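Local coordinates for hydrogenase maturation factor (Thermoanaerobacter tengcongensis, PDB 3VTH), which probably transfers the carbamoyl group of carbamoyl phosphate, at the expense of ATP, to the C-terminal cysteine of HypE during maturation of [NiFe]-hydrogenases, at residues E441-E444 and R445-L449; L466-Q469 and Y470-L474; K122-D126 and R127-Y131. All coordinates share one frame; numbering follows the deposited sequence.

Interaction 1: residues E441-E444 and R445-L449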
loop_
_atom_site.group_PDB
_atom_site.type_symbol
_atom_site.label_atom_id
_atom_site.label_comp_id
_atom_site.label_asym_id
_atom_site.label_seq_id
_atom_site.Cartn_x
_atom_site.Cartn_y
_atom_site.Cartn_z
ATOM N N GLU A 441 -2.831 -10.575 15.492
ATOM C CA GLU A 441 -4.287 -10.536 15.439
ATOM C C GLU A 441 -4.817 -10.411 14.004
ATOM O O GLU A 441 -5.874 -10.957 13.679
ATOM C CB GLU A 441 -4.845 -9.390 16.305
ATOM C CG GLU A 441 -5.084 -8.038 15.549
ATOM C CD GLU A 441 -6.171 -7.154 16.179
ATOM O OE1 GLU A 441 -6.849 -7.606 17.138
ATOM O OE2 GLU A 441 -6.353 -5.998 15.715
ATOM N N GLN A 442 -4.105 -9.671 13.157
ATOM C CA GLN A 442 -4.503 -9.550 11.765
ATOM C C GLN A 442 -4.320 -10.867 11.025
ATOM O O GLN A 442 -5.158 -11.236 10.205
ATOM C CB GLN A 442 -3.766 -8.396 11.074
ATOM C CG GLN A 442 -4.272 -7.021 11.530
ATOM C CD GLN A 442 -5.792 -6.897 11.470
ATOM O OE1 GLN A 442 -6.381 -6.810 10.390
ATOM N NE2 GLN A 442 -6.432 -6.892 12.635
ATOM N N ILE A 443 -3.241 -11.587 11.327
ATOM C CA ILE A 443 -3.063 -12.915 10.746
ATOM C C ILE A 443 -4.266 -13.811 11.107
ATOM O O ILE A 443 -4.834 -14.459 10.232
ATOM C CB ILE A 443 -1.712 -13.559 11.143
ATOM C CG1 ILE A 443 -0.558 -12.856 10.419
ATOM C CG2 ILE A 443 -1.681 -15.060 10.804
ATOM C CD1 ILE A 443 0.803 -13.329 10.878
ATOM N N GLU A 444 -4.684 -13.798 12.370
ATOM C CA GLU A 444 -5.820 -14.634 12.799
ATOM C C GLU A 444 -7.098 -14.212 12.093
ATOM O O GLU A 444 -7.883 -15.050 11.654
ATOM C CB GLU A 444 -6.004 -14.610 14.325
ATOM C CG GLU A 444 -4.842 -15.253 15.098
ATOM C CD GLU A 444 -4.573 -16.700 14.698
ATOM O OE1 GLU A 444 -3.452 -16.993 14.230
ATOM O OE2 GLU A 444 -5.484 -17.546 14.838
ATOM N N ARG A 445 -7.283 -12.910 11.938
ATOM C CA ARG A 445 -8.490 -12.400 11.300
ATOM C C ARG A 445 -8.602 -12.640 9.788
ATOM O O ARG A 445 -9.703 -12.874 9.263
ATOM C CB ARG A 445 -8.682 -10.934 11.649
ATOM C CG ARG A 445 -9.458 -10.828 12.955
ATOM C CD ARG A 445 -8.952 -9.735 13.802
ATOM N NE ARG A 445 -9.095 -8.444 13.137
ATOM C CZ ARG A 445 -9.479 -7.334 13.758
ATOM N NH1 ARG A 445 -9.568 -6.210 13.081
ATOM N NH2 ARG A 445 -9.769 -7.355 15.060
ATOM N N TYR A 446 -7.474 -12.576 9.096
ATOM C CA TYR A 446 -7.429 -12.896 7.668
ATOM C C TYR A 446 -7.665 -14.396 7.457
ATOM O O TYR A 446 -8.374 -14.788 6.531
ATOM C CB TYR A 446 -6.093 -12.449 7.055
ATOM C CG TYR A 446 -6.080 -11.020 6.513
ATOM C CD1 TYR A 446 -5.904 -10.776 5.147
ATOM C CD2 TYR A 446 -6.227 -9.920 7.367
ATOM C CE1 TYR A 446 -5.877 -9.479 4.638
ATOM C CE2 TYR A 446 -6.194 -8.602 6.876
ATOM C CZ TYR A 446 -6.011 -8.395 5.508
ATOM O OH TYR A 446 -5.978 -7.111 5.011
ATOM N N LYS A 447 -7.079 -15.232 8.317
ATOM C CA LYS A 447 -7.341 -16.684 8.265
ATOM C C LYS A 447 -8.814 -17.023 8.441
ATOM O O LYS A 447 -9.342 -17.895 7.755
ATOM C CB LYS A 447 -6.523 -17.457 9.305
ATOM C CG LYS A 447 -5.009 -17.490 9.007
ATOM C CD LYS A 447 -4.260 -18.450 9.945
ATOM C CE LYS A 447 -4.352 -18.025 11.379
ATOM N NZ LYS A 447 -3.620 -18.980 12.267
ATOM N N LYS A 448 -9.470 -16.344 9.370
ATOM C CA LYS A 448 -10.899 -16.537 9.579
ATOM C C LYS A 448 -11.708 -15.954 8.425
ATOM O O LYS A 448 -12.611 -16.598 7.901
ATOM C CB LYS A 448 -11.340 -15.889 10.891
ATOM C CG LYS A 448 -10.728 -16.528 12.119
ATOM C CD LYS A 448 -11.424 -16.045 13.397
ATOM C CE LYS A 448 -10.484 -16.188 14.598
ATOM N NZ LYS A 448 -10.142 -17.628 14.855
ATOM N N LEU A 449 -11.390 -14.727 8.031
ATOM C CA LEU A 449 -12.187 -14.049 7.016
ATOM C C LEU A 449 -12.153 -14.801 5.670
ATOM O O LEU A 449 -13.191 -14.978 5.017
ATOM C CB LEU A 449 -11.725 -12.602 6.847
ATOM C CG LEU A 449 -12.595 -11.709 5.950
ATOM C CD1 LEU A 449 -14.068 -11.748 6.375
ATOM C CD2 LEU A 449 -12.065 -10.300 5.984
HETATM O O HOH W 1 -7.720 -17.459 13.109
#

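Interaction 2: residues L466-Q469 and Y470-L474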
loop_
_atom_site.group_PDB
_atom_site.type_symbol
_atom_site.label_atom_id
_atom_site.label_comp_id
_atom_site.label_asym_id
_atom_site.label_seq_id
_atom_site.Cartn_x
_atom_site.Cartn_y
_atom_site.Cartn_z
ATOM N N LEU A 466 11.033 -10.285 13.864
ATOM C CA LEU A 466 9.919 -10.871 14.620
ATOM C C LEU A 466 9.041 -11.749 13.736
ATOM O O LEU A 466 8.478 -12.739 14.214
ATOM C CB LEU A 466 9.059 -9.794 15.269
ATOM C CG LEU A 466 9.714 -8.877 16.303
ATOM C CD1 LEU A 466 8.651 -7.872 16.768
ATOM C CD2 LEU A 466 10.235 -9.671 17.495
ATOM N N SER A 467 8.928 -11.388 12.454
ATOM C CA SER A 467 8.170 -12.199 11.500
ATOM C C SER A 467 8.773 -13.607 11.340
ATOM O O SER A 467 8.042 -14.610 11.280
ATOM C CB SER A 467 8.048 -11.493 10.139
ATOM O OG SER A 467 9.320 -11.221 9.569
ATOM N N THR A 468 10.097 -13.673 11.274
ATOM C CA THR A 468 10.813 -14.954 11.218
ATOM C C THR A 468 10.586 -15.773 12.496
ATOM O O THR A 468 10.261 -16.960 12.432
ATOM C CB THR A 468 12.330 -14.735 10.988
ATOM O OG1 THR A 468 12.512 -14.075 9.733
ATOM C CG2 THR A 468 13.098 -16.085 10.995
ATOM N N GLN A 469 10.738 -15.119 13.649
ATOM C CA GLN A 469 10.476 -15.747 14.952
ATOM C C GLN A 469 9.047 -16.281 15.024
ATOM O O GLN A 469 8.807 -17.360 15.559
ATOM C CB GLN A 469 10.789 -14.771 16.103
ATOM C CG GLN A 469 12.295 -14.401 16.132
ATOM C CD GLN A 469 12.618 -13.028 16.738
ATOM O OE1 GLN A 469 11.821 -12.444 17.469
ATOM N NE2 GLN A 469 13.815 -12.524 16.445
ATOM N N TYR A 470 8.102 -15.528 14.469
ATOM C CA TYR A 470 6.730 -15.999 14.393
ATOM C C TYR A 470 6.627 -17.251 13.513
ATOM O O TYR A 470 6.037 -18.237 13.932
ATOM C CB TYR A 470 5.778 -14.896 13.908
ATOM C CG TYR A 470 4.351 -15.392 13.673
ATOM C CD1 TYR A 470 3.509 -15.709 14.734
ATOM C CD2 TYR A 470 3.864 -15.552 12.378
ATOM C CE1 TYR A 470 2.188 -16.163 14.499
ATOM C CE2 TYR A 470 2.576 -15.993 12.136
ATOM C CZ TYR A 470 1.745 -16.288 13.182
ATOM O OH TYR A 470 0.481 -16.735 12.885
ATOM N N ALA A 471 7.224 -17.210 12.316
ATOM C CA ALA A 471 7.215 -18.358 11.399
ATOM C C ALA A 471 7.764 -19.627 12.059
ATOM O O ALA A 471 7.156 -20.693 11.970
ATOM C CB ALA A 471 7.988 -18.051 10.132
ATOM N N LYS A 472 8.907 -19.491 12.726
ATOM C CA LYS A 472 9.553 -20.610 13.403
ATOM C C LYS A 472 8.736 -21.119 14.574
ATOM O O LYS A 472 8.830 -22.288 14.920
ATOM C CB LYS A 472 10.949 -20.232 13.895
ATOM C CG LYS A 472 11.886 -19.674 12.837
ATOM C CD LYS A 472 12.217 -20.700 11.757
ATOM C CE LYS A 472 13.728 -20.769 11.503
ATOM N NZ LYS A 472 14.370 -19.437 11.367
ATOM N N SER A 473 7.926 -20.244 15.173
ATOM C CA SER A 473 7.052 -20.640 16.279
ATOM C C SER A 473 5.911 -21.572 15.846
ATOM O O SER A 473 5.265 -22.186 16.696
ATOM C CB SER A 473 6.454 -19.404 16.971
ATOM O OG SER A 473 5.195 -19.048 16.398
ATOM N N LEU A 474 5.635 -21.662 14.544
ATOM C CA LEU A 474 4.476 -22.446 14.083
ATOM C C LEU A 474 4.835 -23.932 13.884
ATOM O O LEU A 474 5.999 -24.284 13.717
ATOM C CB LEU A 474 3.861 -21.847 12.810
ATOM C CG LEU A 474 3.442 -20.364 12.802
ATOM C CD1 LEU A 474 3.113 -19.884 11.384
ATOM C CD2 LEU A 474 2.257 -20.126 13.739
#

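Interaction 3: residues K122-D126 and R127-Y131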
loop_
_atom_site.group_PDB
_atom_site.type_symbol
_atom_site.label_atom_id
_atom_site.label_comp_id
_atom_site.label_asym_id
_atom_site.label_seq_id
_atom_site.Cartn_x
_atom_site.Cartn_y
_atom_site.Cartn_z
ATOM N N LYS A 122 -25.652 16.845 -0.418
ATOM C CA LYS A 122 -25.635 18.295 -0.618
ATOM C C LYS A 122 -26.998 18.873 -1.032
ATOM O O LYS A 122 -27.111 20.062 -1.315
ATOM C CB LYS A 122 -24.568 18.657 -1.655
ATOM C CG LYS A 122 -23.150 18.407 -1.176
ATOM C CD LYS A 122 -22.113 18.571 -2.289
ATOM C CE LYS A 122 -20.678 18.396 -1.744
ATOM N NZ LYS A 122 -20.256 19.519 -0.825
ATOM N N ASP A 123 -28.021 18.023 -1.067
ATOM C CA ASP A 123 -29.355 18.423 -1.512
ATOM C C ASP A 123 -30.269 18.740 -0.320
ATOM O O ASP A 123 -30.765 17.813 0.325
ATOM C CB ASP A 123 -29.966 17.299 -2.370
ATOM C CG ASP A 123 -31.370 17.627 -2.865
ATOM O OD1 ASP A 123 -31.981 16.771 -3.537
ATOM O OD2 ASP A 123 -31.867 18.729 -2.576
ATOM N N PRO A 124 -30.526 20.042 -0.048
ATOM C CA PRO A 124 -31.315 20.455 1.130
ATOM C C PRO A 124 -32.717 19.835 1.205
ATOM O O PRO A 124 -33.322 19.815 2.280
ATOM C CB PRO A 124 -31.427 21.986 0.977
ATOM C CG PRO A 124 -30.373 22.371 0.007
ATOM C CD PRO A 124 -30.222 21.191 -0.923
ATOM N N LYS A 125 -33.225 19.338 0.082
ATOM C CA LYS A 125 -34.560 18.747 0.051
ATOM C C LYS A 125 -34.546 17.247 0.355
ATOM O O LYS A 125 -35.588 16.660 0.655
ATOM C CB LYS A 125 -35.239 19.022 -1.297
ATOM C CG LYS A 125 -35.535 20.506 -1.563
ATOM C CD LYS A 125 -36.242 20.702 -2.899
ATOM C CE LYS A 125 -36.548 22.177 -3.157
ATOM N NZ LYS A 125 -37.587 22.351 -4.223
ATOM N N ASP A 126 -33.363 16.633 0.288
ATOM C CA ASP A 126 -33.217 15.193 0.513
ATOM C C ASP A 126 -33.265 14.883 2.009
ATOM O O ASP A 126 -32.726 15.631 2.818
ATOM C CB ASP A 126 -31.891 14.698 -0.087
ATOM C CG ASP A 126 -31.861 13.185 -0.296
ATOM O OD1 ASP A 126 -31.961 12.756 -1.466
ATOM O OD2 ASP A 126 -31.733 12.424 0.694
ATOM N N ARG A 127 -33.881 13.773 2.396
ATOM C CA ARG A 127 -33.890 13.441 3.824
ATOM C C ARG A 127 -32.513 13.032 4.379
ATOM O O ARG A 127 -32.320 13.006 5.600
ATOM C CB ARG A 127 -34.968 12.414 4.166
ATOM C CG ARG A 127 -34.673 11.000 3.781
ATOM C CD ARG A 127 -35.855 10.108 4.175
ATOM N NE ARG A 127 -35.500 8.708 4.003
ATOM C CZ ARG A 127 -35.112 7.894 4.982
ATOM N NH1 ARG A 127 -35.052 8.313 6.247
ATOM N NH2 ARG A 127 -34.786 6.645 4.694
ATOM N N ARG A 128 -31.563 12.736 3.489
ATOM C CA ARG A 128 -30.183 12.476 3.911
ATOM C C ARG A 128 -29.252 13.679 3.738
ATOM O O ARG A 128 -28.035 13.520 3.787
ATOM C CB ARG A 128 -29.602 11.243 3.208
ATOM C CG ARG A 128 -30.278 9.944 3.613
ATOM C CD ARG A 128 -29.661 8.747 2.883
ATOM N NE ARG A 128 -30.209 7.469 3.338
ATOM C CZ ARG A 128 -31.319 6.899 2.867
ATOM N NH1 ARG A 128 -32.032 7.489 1.919
ATOM N NH2 ARG A 128 -31.709 5.724 3.352
ATOM N N TYR A 129 -29.825 14.866 3.539
ATOM C CA TYR A 129 -29.060 16.119 3.527
ATOM C C TYR A 129 -28.155 16.194 4.746
ATOM O O TYR A 129 -28.629 16.110 5.879
ATOM C CB TYR A 129 -30.014 17.316 3.510
ATOM C CG TYR A 129 -29.361 18.689 3.498
ATOM C CD1 TYR A 129 -28.417 19.038 2.522
ATOM C CD2 TYR A 129 -29.721 19.652 4.439
ATOM C CE1 TYR A 129 -27.833 20.313 2.499
ATOM C CE2 TYR A 129 -29.150 20.936 4.422
ATOM C CZ TYR A 129 -28.197 21.247 3.454
ATOM O OH TYR A 129 -27.635 22.504 3.432
ATOM N N ARG A 130 -26.850 16.304 4.497
ATOM C CA ARG A 130 -25.836 16.441 5.556
ATOM C C ARG A 130 -25.748 15.218 6.488
ATOM O O ARG A 130 -25.144 15.291 7.553
ATOM C CB ARG A 130 -26.036 17.751 6.357
ATOM C CG ARG A 130 -25.992 19.028 5.508
ATOM C CD ARG A 130 -26.211 20.312 6.365
ATOM N NE ARG A 130 -25.304 20.326 7.514
ATOM C CZ ARG A 130 -24.022 20.682 7.457
ATOM N NH1 ARG A 130 -23.483 21.085 6.309
ATOM N NH2 ARG A 130 -23.271 20.635 8.552
ATOM N N TYR A 131 -26.322 14.090 6.078
ATOM C CA TYR A 131 -26.187 12.857 6.842
ATOM C C TYR A 131 -24.737 12.321 6.759
ATOM O O TYR A 131 -24.256 11.970 5.679
ATOM C CB TYR A 131 -27.234 11.822 6.392
ATOM C CG TYR A 131 -27.083 10.454 7.009
ATOM C CD1 TYR A 131 -26.962 9.331 6.208
ATOM C CD2 TYR A 131 -27.073 10.281 8.399
ATOM C CE1 TYR A 131 -26.838 8.058 6.760
ATOM C CE2 TYR A 131 -26.923 9.005 8.961
ATOM C CZ TYR A 131 -26.817 7.911 8.136
ATOM O OH TYR A 131 -26.672 6.655 8.668
HETATM O O HOH W 2 -31.692 9.816 0.493
#

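Interaction 1: residues E441-E444 and R445-L449
One face of the Arg445 guanidinium is met by the Glu441 carboxylate and by the amide nitrogen of Gln442. Glu441 lies alongside Arg445 one helical turn earlier, and the two flat groups are 31° apart. OE2 of Glu441 sits above the guanidinium, displaced toward its rim, while OE1 comes within 3.6 Å of Arg445 NH2. With the oxygen off the guanidinium plane, this salt bridge is electrostatic and not a hydrogen bond. The Gln442 amide stands steeply against the same group, its NE2 3.1 Å from Arg445 NE; both are donors and do not bond. That NE2 instead gives a weak hydrogen bond to Glu441 OE2, at 3.2 Å, an oxygen with a second, long and weak ion pair to Arg365. At the edge of the Tyr446 ring, in its plane, lies Gln442 OE1, 3.9 Å from CE2; the ring also packs edge-to-face with Phe413, and its hydroxyl hydrogen-bonds His425 ND1.

The other flank carries a shorter ion pair. Glu444 turns CG beside its backbone N (chi1 -66°) and bends again at chi2, which brings OE1 to 2.8 Å from Lys447 NZ on the syn side, 31° out of the carboxylate plane. A water donates to both Glu444 OE2 and the Glu444 carbonyl and accepts from Lys448 NZ.

Main-chain i to i+4 bonds run through this last part of helix 433-449. The chemistry implies two salt bridges of unlike character: a directed bond at Glu444 and Lys447, and at Glu441 and Arg445 a face-on attraction that probably fixes the guanidinium's rotation less firmly.

Interaction 2: residues L466-Q469 and Y470-L474
Ala471 fits closely against the preceding turn: its CB lies 3.4 Å from Thr468 O, while its N donates to Ser467 O at 2.9 Å. Beside it, the CB of Tyr470 rests on the carbonyls of Leu466 and Ser467, and Lys472 N bonds Thr468 O at 2.9 Å. The buried hydroxyls on this side are satisfied, Ser467 OG by the carbonyls of Gly406 and Gly407 and Thr468 OG1 by that of His462.

The solvent side is looser. Lys472 folds back through three bends, at chi2, chi3 and chi4, and lies alongside Thr468, NZ coming to 3.6 Å from the CG2 methyl, a packing contact only. Near the helix end Ser473 turns its OG back to Tyr470 O, 2.7 Å away; the hydroxyl donates in the carbonyl plane, on a lone pair.

Helix 466-473 is the crossover helix of a beta-alpha-beta unit between strands 456-460 and 478-481. Ala471 packs on Val457 and His459 of the first strand, and Tyr470 extends to Ile440 of helix 433-449.

Interaction 3: residues K122-D126 and R127-Y131
Tyr129 stacks its ring on Pro124 in a CH-pi contact, within a chain of tight beta turns in the first HypF zinc finger. Type I turns run from Asp123 to Asp126 and from Asp126 to Tyr129, and a type II turn follows from Arg128 to Tyr131. Pro124 CA stands 3.5 Å from the ring centroid, only 11° off the normal, and Arg130 CG covers the opposite face. The proline ring reaches past this point, CG lying 4.1 Å from Tyr129 CE1, while the carbonyl carbon of Lys122 comes up at the ring edge. With CG anti to its own N (chi1 180°), the ring of Tyr129 is carried against Pro124. Replacing Tyr129 by an alanine takes away the ring between Pro124 and Arg130 and is likely to leave a gap between them, with the first turn freer to shift.

Bonds within the turns surround the stack. Tyr129 N donates to Asp126 O at 3.1 Å, and Asp123 OD2 accepts from Lys125 N at 3.0 Å in an Asx turn. Asp126 also turns its carboxylate into the second turn, where the anti lone pair of OD2 receives Arg128 N over 2.8 Å.

Farther out, the loop meets the second zinc site. Arg128 forms a salt bridge with Glu170 through NH2 and a hydrogen bond with Ala185 O through NE, and Arg127 packs on Cys167 and Cys186, two of the cysteines that bind that zinc. A water ties the Asp126 carboxylate to Arg128, donating to Asp126 OD2 at 2.6 Å and accepting, in the guanidinium plane, from Arg128 NH1 at 2.8 Å.

Interactions 1 and 2 belong to neighbouring helices of the Kae1-like domain, with centres about 16 Å apart, and they touch: Ile443 CG2 of 441-449 packs 3.4 Å from Tyr470 OH of 466-474. Interaction 2 is near the iron and nucleotide site, the side chain of Ser467 being about 9 Å from those of the iron ligands His483 and Asp734 and about 11 Å from the bound ADP analogue. Interaction 3 lies in the zinc-finger region, its centre about 38 Å from that of interaction 1 and about 52 Å from that of interaction 2; there the side chain of Arg127 comes within about 4 Å of a zinc ion. Interactions 2 and 3 lie on opposite sides of the chain's centre.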